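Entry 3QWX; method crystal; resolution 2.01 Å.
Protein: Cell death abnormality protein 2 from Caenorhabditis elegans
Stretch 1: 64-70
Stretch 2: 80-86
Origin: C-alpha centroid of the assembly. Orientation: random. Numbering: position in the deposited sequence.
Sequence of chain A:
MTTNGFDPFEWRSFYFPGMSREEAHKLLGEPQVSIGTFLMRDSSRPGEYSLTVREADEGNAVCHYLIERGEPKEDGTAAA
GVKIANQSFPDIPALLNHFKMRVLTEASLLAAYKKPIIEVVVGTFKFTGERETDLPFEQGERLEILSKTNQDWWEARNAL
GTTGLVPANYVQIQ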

ATOM      1  N   HIS A  64     -12.773   6.676   2.382  1.00 20.15           N
ATOM      2  CA  HIS A  64     -12.495   5.376   1.791  1.00 20.65           C
ATOM      3  C   HIS A  64     -13.291   5.196   0.498  1.00 20.47           C
ATOM      4  O   HIS A  64     -14.456   5.588   0.421  1.00 20.24           O
ATOM      5  N   TYR A  65     -12.665   4.580  -0.501  1.00 21.06           N
ATOM      6  CA  TYR A  65     -13.294   4.352  -1.799  1.00 22.09           C
ATOM      7  C   TYR A  65     -13.166   2.915  -2.248  1.00 21.93           C
ATOM      8  O   TYR A  65     -12.074   2.356  -2.275  1.00 20.37           O
ATOM      9  N   LEU A  66     -14.293   2.327  -2.615  1.00 18.26           N
ATOM     10  CA  LEU A  66     -14.295   0.971  -3.121  1.00 24.56           C
ATOM     11  C   LEU A  66     -13.854   1.018  -4.584  1.00 21.20           C
ATOM     12  O   LEU A  66     -14.435   1.739  -5.393  1.00 22.10           O
ATOM     13  N   ILE A  67     -12.817   0.261  -4.912  1.00 21.57           N
ATOM     14  CA  ILE A  67     -12.367   0.150  -6.292  1.00 18.18           C
ATOM     15  C   ILE A  67     -12.912  -1.179  -6.806  1.00 26.24           C
ATOM     16  O   ILE A  67     -12.418  -2.255  -6.451  1.00 22.91           O
ATOM     17  N   GLU A  68     -13.958  -1.098  -7.619  1.00 24.73           N
ATOM     18  CA  GLU A  68     -14.646  -2.296  -8.086  1.00 24.34           C
ATOM     19  C   GLU A  68     -14.089  -2.782  -9.408  1.00 23.80           C
ATOM     20  O   GLU A  68     -13.785  -1.992 -10.301  1.00 24.39           O
ATOM     21  N   ARG A  69     -13.942  -4.092  -9.521  1.00 23.59           N
ATOM     22  CA  ARG A  69     -13.490  -4.693 -10.764  1.00 22.30           C
ATOM     23  C   ARG A  69     -14.694  -5.016 -11.636  1.00 25.49           C
ATOM     24  O   ARG A  69     -15.709  -5.564 -11.160  1.00 19.37           O
ATOM     25  N   GLY A  70     -14.576  -4.681 -12.915  1.00 24.62           N
ATOM     26  CA  GLY A  70     -15.684  -4.838 -13.831  1.00 23.22           C
ATOM     27  C   GLY A  70     -15.641  -6.188 -14.514  1.00 25.24           C
ATOM     28  O   GLY A  70     -14.957  -7.103 -14.068  1.00 22.05           O
ATOM     29  N   ALA A  80     -10.265  -7.035 -17.097  1.00 30.36           N
ATOM     30  CA  ALA A  80     -11.384  -6.267 -16.582  1.00 27.07           C
ATOM     31  C   ALA A  80     -10.935  -4.862 -16.192  1.00 27.81           C
ATOM     32  O   ALA A  80      -9.843  -4.660 -15.654  1.00 25.48           O
ATOM     33  N   GLY A  81     -11.792  -3.892 -16.467  1.00 23.23           N
ATOM     34  CA  GLY A  81     -11.534  -2.529 -16.065  1.00 23.65           C
ATOM     35  C   GLY A  81     -11.863  -2.381 -14.596  1.00 24.66           C
ATOM     36  O   GLY A  81     -12.135  -3.354 -13.889  1.00 24.31           O
ATOM     37  N   VAL A  82     -11.867  -1.144 -14.139  1.00 22.84           N
ATOM     38  CA  VAL A  82     -11.981  -0.860 -12.729  1.00 24.30           C
ATOM     39  C   VAL A  82     -12.834   0.398 -12.562  1.00 27.49           C
ATOM     40  O   VAL A  82     -12.866   1.256 -13.458  1.00 23.56           O
ATOM     41  N   LYS A  83     -13.534   0.506 -11.436  1.00 25.85           N
ATOM     42  CA  LYS A  83     -14.439   1.636 -11.218  1.00 27.14           C
ATOM     43  C   LYS A  83     -14.361   2.194  -9.796  1.00 25.18           C
ATOM     44  O   LYS A  83     -14.248   1.435  -8.830  1.00 22.14           O
ATOM     45  N   ILE A  84     -14.374   3.520  -9.662  1.00 24.47           N
ATOM     46  CA  ILE A  84     -14.702   4.132  -8.369  1.00 28.49           C
ATOM     47  C   ILE A  84     -15.997   4.911  -8.494  1.00 35.68           C
ATOM     48  O   ILE A  84     -16.077   5.878  -9.260  1.00 33.53           O
ATOM     49  N   ALA A  85     -17.001   4.501  -7.724  1.00 37.94           N
ATOM     50  CA  ALA A  85     -18.337   5.064  -7.854  1.00 45.27           C
ATOM     51  C   ALA A  85     -18.836   4.815  -9.269  1.00 47.02           C
ATOM     52  O   ALA A  85     -19.036   3.670  -9.684  1.00 44.56           O
ATOM     53  N   ASN A  86     -19.019   5.897 -10.015  1.00 37.26           N
ATOM     54  CA  ASN A  86     -19.474   5.788 -11.390  1.00 46.00           C
ATOM     55  C   ASN A  86     -18.454   6.346 -12.385  1.00 41.92           C
ATOM     56  O   ASN A  86     -18.824   6.906 -13.415  1.00 41.58           O
TER

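Two nearly antiparallel strands, 64-69 and 82-84, are joined most firmly through their backbones. At the pair Glu 68 and Lys 83 the exchange is reciprocal: Glu 68 N donates to Lys 83 O at 2.8 Å, and Lys 83 N donates to Glu 68 O, also at 2.8 Å. Farther along, Gly 70 N donates to Gly 81 O at 2.9 Å in an almost straight bond, extending the ladder past the end of the strand. The same carbonyls of Glu 68 and Lys 83 take up CA-H...O contacts, Val 82 CA lying 3.2 Å from Glu 68 O and Ile 67 CA 3.4 Å from Lys 83 O.

Where the second stretch leaves the strand, a water takes over. It donates to Leu 66 O at 2.7 Å and to Glu 68 OE2 at 2.9 Å, and accepts from Ala 85 N at 2.8 Å. Ala 85 N lies 4.4 Å from Leu 66 O, too far for a direct bond, so the water bridges the gap. The carboxylate of Glu 68 suits this place because its m, t side chain, with chi3 at 64°, brings an acceptor to the water.

Glu 68 and Lys 83 share one face of the sheet. Lys 83 adopts t, t, p, t, and its methylene carbon Lys 83 CE comes within 4.0 Å of Glu 68 OE2. The contact is with a carbon of the lysine chain, and no salt bridge forms. Long, flexible chains with charged ends suit this partly exposed face.

The other face carries Ile 67, Arg 69, Val 82 (chi1 129°, between wells) and Ile 84. Ile 67 (m, t) and Ile 84 (m, t) are buried, as branched apolar side chains well suited to strands often are. Ile 67 CG1 meets Ile 84 CG1 at 3.8 Å, while Ile 67 CG2 reaches Val 82 CG1 at 3.6 Å, so its two branches touch different neighbors. Ile 84 also extends Ile 84 CD1 to within 3.6 Å of Tyr 65 CB. The CA-to-CB bond of Tyr 65 points toward the second stretch; its side chain (m) then runs so that the end leads away, while Ile 84 CG2 lies obliquely against the ring; the hydroxyl is hydrogen-bonded elsewhere in the structure.

At the exposed end, Ala 80 points toward the first stretch. Its small methyl fits closely, with Ala 80 CB 3.2 Å from Gly 70 O and 3.6 Å from Arg 69 CG. Thus the aliphatic part of Arg 69 (t, t, p) contributes to the packing here.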

ATOM      1  CB  HIS A  64     -12.895   4.270   2.770  1.00 25.06           C
ATOM      2  CG  HIS A  64     -12.234   4.377   4.108  1.00 21.92           C
ATOM      3  ND1 HIS A  64     -12.711   5.194   5.112  1.00 24.13           N
ATOM      4  CD2 HIS A  64     -11.137   3.763   4.611  1.00 20.26           C
ATOM      5  CE1 HIS A  64     -11.936   5.077   6.176  1.00 23.45           C
ATOM      6  NE2 HIS A  64     -10.978   4.212   5.900  1.00 23.58           N
ATOM      7  CB  TYR A  65     -12.673   5.256  -2.864  1.00 22.37           C
ATOM      8  CG  TYR A  65     -12.799   6.694  -2.485  1.00 19.98           C
ATOM      9  CD1 TYR A  65     -13.926   7.426  -2.844  1.00 22.16           C
ATOM     10  CD2 TYR A  65     -11.820   7.311  -1.727  1.00 19.08           C
ATOM     11  CE1 TYR A  65     -14.062   8.736  -2.476  1.00 19.22           C
ATOM     12  CE2 TYR A  65     -11.941   8.613  -1.351  1.00 19.41           C
ATOM     13  CZ  TYR A  65     -13.065   9.327  -1.730  1.00 22.51           C
ATOM     14  OH  TYR A  65     -13.189  10.633  -1.347  1.00 22.63           O
ATOM     15  CB  LEU A  66     -15.700   0.385  -3.015  1.00 26.49           C
ATOM     16  CG  LEU A  66     -15.885  -1.130  -2.982  1.00 33.15           C
ATOM     17  CD1 LEU A  66     -17.252  -1.501  -3.560  1.00 32.43           C
ATOM     18  CD2 LEU A  66     -14.783  -1.839  -3.723  1.00 31.96           C
ATOM     19  CB  ILE A  67     -10.828   0.204  -6.397  1.00 20.61           C
ATOM     20  CG1 ILE A  67     -10.298   1.555  -5.891  1.00 17.45           C
ATOM     21  CG2 ILE A  67     -10.350  -0.105  -7.838  1.00 18.24           C
ATOM     22  CD1 ILE A  67      -8.796   1.680  -5.954  1.00 17.94           C
ATOM     23  CB  GLU A  68     -16.138  -2.028  -8.231  1.00 25.61           C
ATOM     24  CG  GLU A  68     -16.737  -1.364  -7.022  1.00 29.63           C
ATOM     25  CD  GLU A  68     -18.207  -1.093  -7.189  1.00 32.88           C
ATOM     26  OE1 GLU A  68     -18.972  -2.070  -7.313  1.00 36.00           O
ATOM     27  OE2 GLU A  68     -18.592   0.092  -7.187  1.00 34.66           O
ATOM     28  CB  ARG A  69     -12.686  -5.962 -10.490  1.00 24.03           C
ATOM     29  CG  ARG A  69     -12.267  -6.666 -11.766  1.00 23.57           C
ATOM     30  CD  ARG A  69     -11.111  -7.595 -11.537  1.00 27.12           C
ATOM     31  NE  ARG A  69     -11.423  -8.609 -10.539  1.00 21.26           N
ATOM     32  CZ  ARG A  69     -10.768  -9.760 -10.437  1.00 27.07           C
ATOM     33  NH1 ARG A  69      -9.784 -10.037 -11.290  1.00 25.87           N
ATOM     34  NH2 ARG A  69     -11.101 -10.631  -9.491  1.00 22.28           N
ATOM     35  CB  ALA A  80     -12.030  -6.970 -15.385  1.00 23.70           C
ATOM     36  CB  VAL A  82     -10.563  -0.691 -12.159  1.00 27.28           C
ATOM     37  CG1 VAL A  82     -10.433   0.593 -11.378  1.00 29.81           C
ATOM     38  CG2 VAL A  82     -10.136  -1.941 -11.365  1.00 22.58           C
ATOM     39  CB  LYS A  83     -15.879   1.205 -11.529  1.00 27.46           C
ATOM     40  CG  LYS A  83     -16.855   2.352 -11.669  1.00 35.45           C
ATOM     41  CD  LYS A  83     -18.240   1.877 -12.122  1.00 38.60           C
ATOM     42  CE  LYS A  83     -18.867   0.923 -11.116  1.00 41.22           C
ATOM     43  NZ  LYS A  83     -20.244   0.529 -11.542  1.00 48.91           N
ATOM     44  CB  ILE A  84     -13.646   5.116  -7.842  1.00 31.94           C
ATOM     45  CG1 ILE A  84     -12.463   4.388  -7.224  1.00 29.29           C
ATOM     46  CG2 ILE A  84     -14.262   5.966  -6.729  1.00 36.96           C
ATOM     47  CD1 ILE A  84     -11.603   5.298  -6.349  1.00 25.90           C
ATOM     48  CB  ALA A  85     -18.329   6.567  -7.545  1.00 46.27           C
ATOM     49  CB  ASN A  86     -20.820   6.482 -11.538  1.00 47.14           C
ATOM     50  CG  ASN A  86     -21.003   7.582 -10.520  1.00 56.29           C
ATOM     51  OD1 ASN A  86     -21.865   7.494  -9.643  1.00 57.43           O
ATOM     52  ND2 ASN A  86     -20.172   8.619 -10.612  1.00 52.48           N
TER
HETATM   53  O   HOH W   1     -16.987   2.194  -6.058  1.00 31.11           O